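Local atomic coordinates of minor fimbrium subunit Mfa5 (PDB entry 6TO1), a protein that serves as an accessory subunit of the minor fimbriae, surface pili that mediate biofilm formation and adhesion to host cells and other oral bacteria. Residues K352-G362 and L375-F386. Residues are numbered along the deposited sequence; the frame is centred on the assembly and turned at random.
Sequences KNSGYTIHTIG and LKLTATDENHFF. With PO4 (phosphate ion), chain D.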
# COMPACT_ATOMS: atom_id res chain seq x y z
N LYS A 352 12.11 -24.64 11.04
CA LYS A 352 11.47 -23.60 11.84
C LYS A 352 12.49 -22.60 12.36
O LYS A 352 12.23 -21.39 12.40
CB LYS A 352 10.69 -24.22 13.01
CG LYS A 352 9.52 -25.13 12.62
CD LYS A 352 9.09 -26.01 13.80
CE LYS A 352 8.13 -27.09 13.34
NZ LYS A 352 7.60 -27.89 14.48
N ASN A 353 13.65 -23.09 12.78
CA ASN A 353 14.72 -22.22 13.24
C ASN A 353 15.19 -21.27 12.15
O ASN A 353 15.66 -20.17 12.46
CB ASN A 353 15.90 -23.05 13.75
CG ASN A 353 15.58 -23.79 15.02
OD1 ASN A 353 14.55 -23.56 15.64
ND2 ASN A 353 16.44 -24.74 15.39
N SER A 354 15.08 -21.66 10.88
CA SER A 354 15.41 -20.80 9.75
C SER A 354 14.29 -19.81 9.42
O SER A 354 14.44 -19.03 8.46
CB SER A 354 15.71 -21.66 8.51
OG SER A 354 16.88 -22.44 8.68
N GLY A 355 13.19 -19.83 10.15
CA GLY A 355 12.05 -18.98 9.88
C GLY A 355 11.01 -19.52 8.93
O GLY A 355 10.17 -18.74 8.46
N TYR A 356 11.02 -20.80 8.61
CA TYR A 356 10.05 -21.33 7.67
C TYR A 356 8.78 -21.76 8.41
O TYR A 356 8.84 -22.27 9.53
CB TYR A 356 10.61 -22.53 6.90
CG TYR A 356 11.97 -22.31 6.26
CD1 TYR A 356 12.43 -21.03 5.95
CD2 TYR A 356 12.80 -23.38 5.99
CE1 TYR A 356 13.67 -20.83 5.37
CE2 TYR A 356 14.04 -23.19 5.40
CZ TYR A 356 14.48 -21.90 5.12
OH TYR A 356 15.70 -21.68 4.55
N THR A 357 7.63 -21.56 7.77
CA THR A 357 6.34 -22.01 8.28
C THR A 357 6.08 -23.42 7.75
O THR A 357 6.24 -23.68 6.56
CB THR A 357 5.23 -21.06 7.83
OG1 THR A 357 5.49 -19.77 8.37
CG2 THR A 357 3.88 -21.54 8.31
N ILE A 358 5.69 -24.32 8.64
CA ILE A 358 5.49 -25.71 8.28
C ILE A 358 4.02 -26.06 8.43
O ILE A 358 3.47 -25.99 9.53
CB ILE A 358 6.33 -26.68 9.14
CG1 ILE A 358 7.72 -26.12 9.34
CG2 ILE A 358 6.30 -28.06 8.50
CD1 ILE A 358 8.49 -25.90 8.09
N HIS A 359 3.43 -26.54 7.33
CA HIS A 359 2.08 -27.09 7.30
C HIS A 359 2.15 -28.59 7.08
O HIS A 359 2.94 -29.06 6.25
CB HIS A 359 1.26 -26.49 6.16
CG HIS A 359 1.38 -25.01 6.04
ND1 HIS A 359 0.38 -24.16 6.48
CD2 HIS A 359 2.35 -24.23 5.53
CE1 HIS A 359 0.75 -22.91 6.25
NE2 HIS A 359 1.94 -22.93 5.66
N THR A 360 1.33 -29.35 7.79
CA THR A 360 1.30 -30.78 7.56
C THR A 360 -0.15 -31.19 7.33
O THR A 360 -1.07 -30.67 7.94
CB THR A 360 1.89 -31.60 8.72
OG1 THR A 360 1.19 -31.27 9.92
CG2 THR A 360 3.36 -31.30 8.89
N ILE A 361 -0.32 -32.18 6.47
CA ILE A 361 -1.63 -32.67 6.07
C ILE A 361 -1.59 -34.18 6.20
O ILE A 361 -0.75 -34.82 5.56
CB ILE A 361 -2.00 -32.24 4.64
CG1 ILE A 361 -1.89 -30.72 4.51
CG2 ILE A 361 -3.36 -32.74 4.28
CD1 ILE A 361 -2.08 -30.25 3.08
N GLY A 362 -2.48 -34.75 7.00
CA GLY A 362 -2.43 -36.16 7.31
C GLY A 362 -3.44 -36.93 6.47
O GLY A 362 -4.65 -36.72 6.58
N LEU A 375 2.68 -35.62 12.93
CA LEU A 375 2.50 -34.51 11.99
C LEU A 375 2.12 -33.21 12.70
O LEU A 375 2.51 -32.14 12.25
CB LEU A 375 1.46 -34.89 10.93
CG LEU A 375 1.94 -36.00 9.96
CD1 LEU A 375 0.76 -36.41 9.09
CD2 LEU A 375 3.07 -35.52 9.09
N LYS A 376 1.39 -33.28 13.80
CA LYS A 376 1.09 -32.06 14.53
C LYS A 376 2.36 -31.40 15.06
O LYS A 376 2.51 -30.18 15.01
CB LYS A 376 0.13 -32.34 15.69
CG LYS A 376 -1.28 -32.57 15.28
CD LYS A 376 -2.17 -32.87 16.53
CE LYS A 376 -3.52 -33.38 16.11
NZ LYS A 376 -4.38 -33.52 17.32
N LEU A 377 3.31 -32.21 15.57
CA LEU A 377 4.53 -31.65 16.12
C LEU A 377 5.50 -31.20 15.03
O LEU A 377 6.37 -30.37 15.28
CB LEU A 377 5.20 -32.69 17.03
CG LEU A 377 4.50 -32.96 18.35
CD1 LEU A 377 5.38 -33.89 19.24
CD2 LEU A 377 4.17 -31.72 19.11
N THR A 378 5.40 -31.80 13.83
CA THR A 378 6.20 -31.42 12.69
C THR A 378 5.78 -30.05 12.17
O THR A 378 6.63 -29.23 11.77
CB THR A 378 6.05 -32.47 11.58
OG1 THR A 378 6.40 -33.77 12.06
CG2 THR A 378 6.92 -32.15 10.40
N ALA A 379 4.48 -29.75 12.23
CA ALA A 379 3.96 -28.47 11.79
C ALA A 379 4.38 -27.35 12.74
O ALA A 379 4.83 -27.59 13.87
CB ALA A 379 2.44 -28.50 11.70
N THR A 380 4.20 -26.11 12.28
CA THR A 380 4.54 -24.95 13.09
C THR A 380 3.81 -24.97 14.43
O THR A 380 4.39 -24.63 15.47
CB THR A 380 4.22 -23.67 12.33
OG1 THR A 380 5.23 -23.45 11.34
CG2 THR A 380 4.18 -22.44 13.25
N ASP A 381 2.55 -25.36 14.41
CA ASP A 381 1.76 -25.60 15.61
C ASP A 381 0.64 -26.55 15.21
O ASP A 381 0.48 -26.89 14.03
CB ASP A 381 1.23 -24.30 16.22
CG ASP A 381 0.51 -23.44 15.20
OD1 ASP A 381 -0.31 -23.98 14.44
OD2 ASP A 381 0.73 -22.21 15.18
N GLU A 382 -0.16 -26.96 16.20
CA GLU A 382 -1.20 -27.94 15.91
C GLU A 382 -2.20 -27.41 14.90
O GLU A 382 -2.76 -28.18 14.11
CB GLU A 382 -1.93 -28.35 17.20
CG GLU A 382 -3.25 -29.04 16.93
CD GLU A 382 -3.70 -29.93 18.09
OE1 GLU A 382 -4.73 -30.62 17.93
OE2 GLU A 382 -3.01 -29.94 19.13
N ASN A 383 -2.43 -26.09 14.90
CA ASN A 383 -3.37 -25.49 13.96
C ASN A 383 -2.83 -25.45 12.53
O ASN A 383 -3.60 -25.14 11.62
CB ASN A 383 -3.73 -24.08 14.41
CG ASN A 383 -4.70 -24.09 15.59
OD1 ASN A 383 -5.30 -25.12 15.90
ND2 ASN A 383 -4.85 -22.94 16.24
N HIS A 384 -1.54 -25.73 12.31
CA HIS A 384 -1.00 -25.89 10.97
C HIS A 384 -0.98 -27.34 10.51
O HIS A 384 -0.38 -27.65 9.47
CB HIS A 384 0.41 -25.30 10.89
CG HIS A 384 0.44 -23.81 10.82
ND1 HIS A 384 0.09 -23.01 11.90
CD2 HIS A 384 0.79 -22.97 9.83
CE1 HIS A 384 0.23 -21.75 11.56
NE2 HIS A 384 0.65 -21.69 10.31
N PHE A 385 -1.62 -28.23 11.26
CA PHE A 385 -1.91 -29.59 10.83
C PHE A 385 -3.40 -29.72 10.56
O PHE A 385 -4.22 -29.16 11.30
CB PHE A 385 -1.50 -30.61 11.92
CG PHE A 385 -2.11 -31.95 11.73
CD1 PHE A 385 -1.57 -32.86 10.85
CD2 PHE A 385 -3.25 -32.32 12.44
CE1 PHE A 385 -2.13 -34.10 10.68
CE2 PHE A 385 -3.82 -33.57 12.26
CZ PHE A 385 -3.25 -34.46 11.39
N PHE A 386 -3.76 -30.48 9.53
CA PHE A 386 -5.14 -30.92 9.40
C PHE A 386 -5.19 -32.27 8.68
O PHE A 386 -4.27 -32.64 7.95
CB PHE A 386 -6.02 -29.86 8.70
CG PHE A 386 -5.60 -29.49 7.30
CD1 PHE A 386 -6.03 -30.24 6.22
CD2 PHE A 386 -4.83 -28.36 7.06
CE1 PHE A 386 -5.67 -29.89 4.93
CE2 PHE A 386 -4.46 -28.01 5.76
CZ PHE A 386 -4.90 -28.77 4.71
P PO4 D . -5.51 -37.22 16.77
O1 PO4 D . -5.84 -36.38 15.55
O2 PO4 D . -4.58 -36.46 17.69
O3 PO4 D . -6.75 -37.52 17.57
O4 PO4 D . -4.85 -38.51 16.35
O HOH W 1 6.59 -26.18 16.45
O HOH W 2 7.37 -22.17 11.95
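Thr360 packs against Leu375 and Ala379 at the end of helix 369-378, and every atom of its side chain meets that turn or the residues beside it. Thr360 CB sits 3.6 Å from Leu375 O and also touches Leu375 CB. The first torsion (57°) sets OG1 between the backbone N and the carbonyl carbon. From there Thr360 OG1 donates a hydrogen bond of 2.8 Å to Leu375 O. The hydroxyl sits above the carbonyl plane, 61° out of it. Ala379 N, just past the helix, closes its last turn on the same oxygen from the opposite face. Thr360 OG1 also lies in the plane of the Phe385 ring, at its edge, 3.3 Å from Phe385 CD1. CG2 lies nearest Leu375 O and Ala379 N, with the Thr378 methyl a little farther off.

The segments belong to a right-handed beta-alpha-beta crossover of the von Willebrand factor type A fold. Strand 357-362 runs parallel to 385-387, an outermost strand of the central sheet, and pairs with strand 227-234 along its other edge. Thr360 N bonds to His384 O, Phe386 N to Thr360 O, and Gly362 N to Phe386 O. On the face away from Thr360, Ile361 and Phe386 lie side by side. Ile361 CG1 stands over the Phe386 ring, 4.0 Å from its centroid.

Ahead of the residues paired with 385-387, Ile358 is gripped twice by Thr380. Its N donates to Thr380 OG1 in a nearly straight bond (178°), and its O accepts from Thr380 N. Lys352 stretches from helix 340-353 to the end of helix 369-378. Lys352 NZ bonds to Ala379 O at 2.9 Å and more weakly to Leu377 O. NZ also donates to a water that lies within bonding distance of Thr380 O. The His359 and His384 rings meet obliquely. His384 ND1 donates to Asp381 OD1 (2.7 Å), while His359 NE2 is hydrogen-bonded to His229.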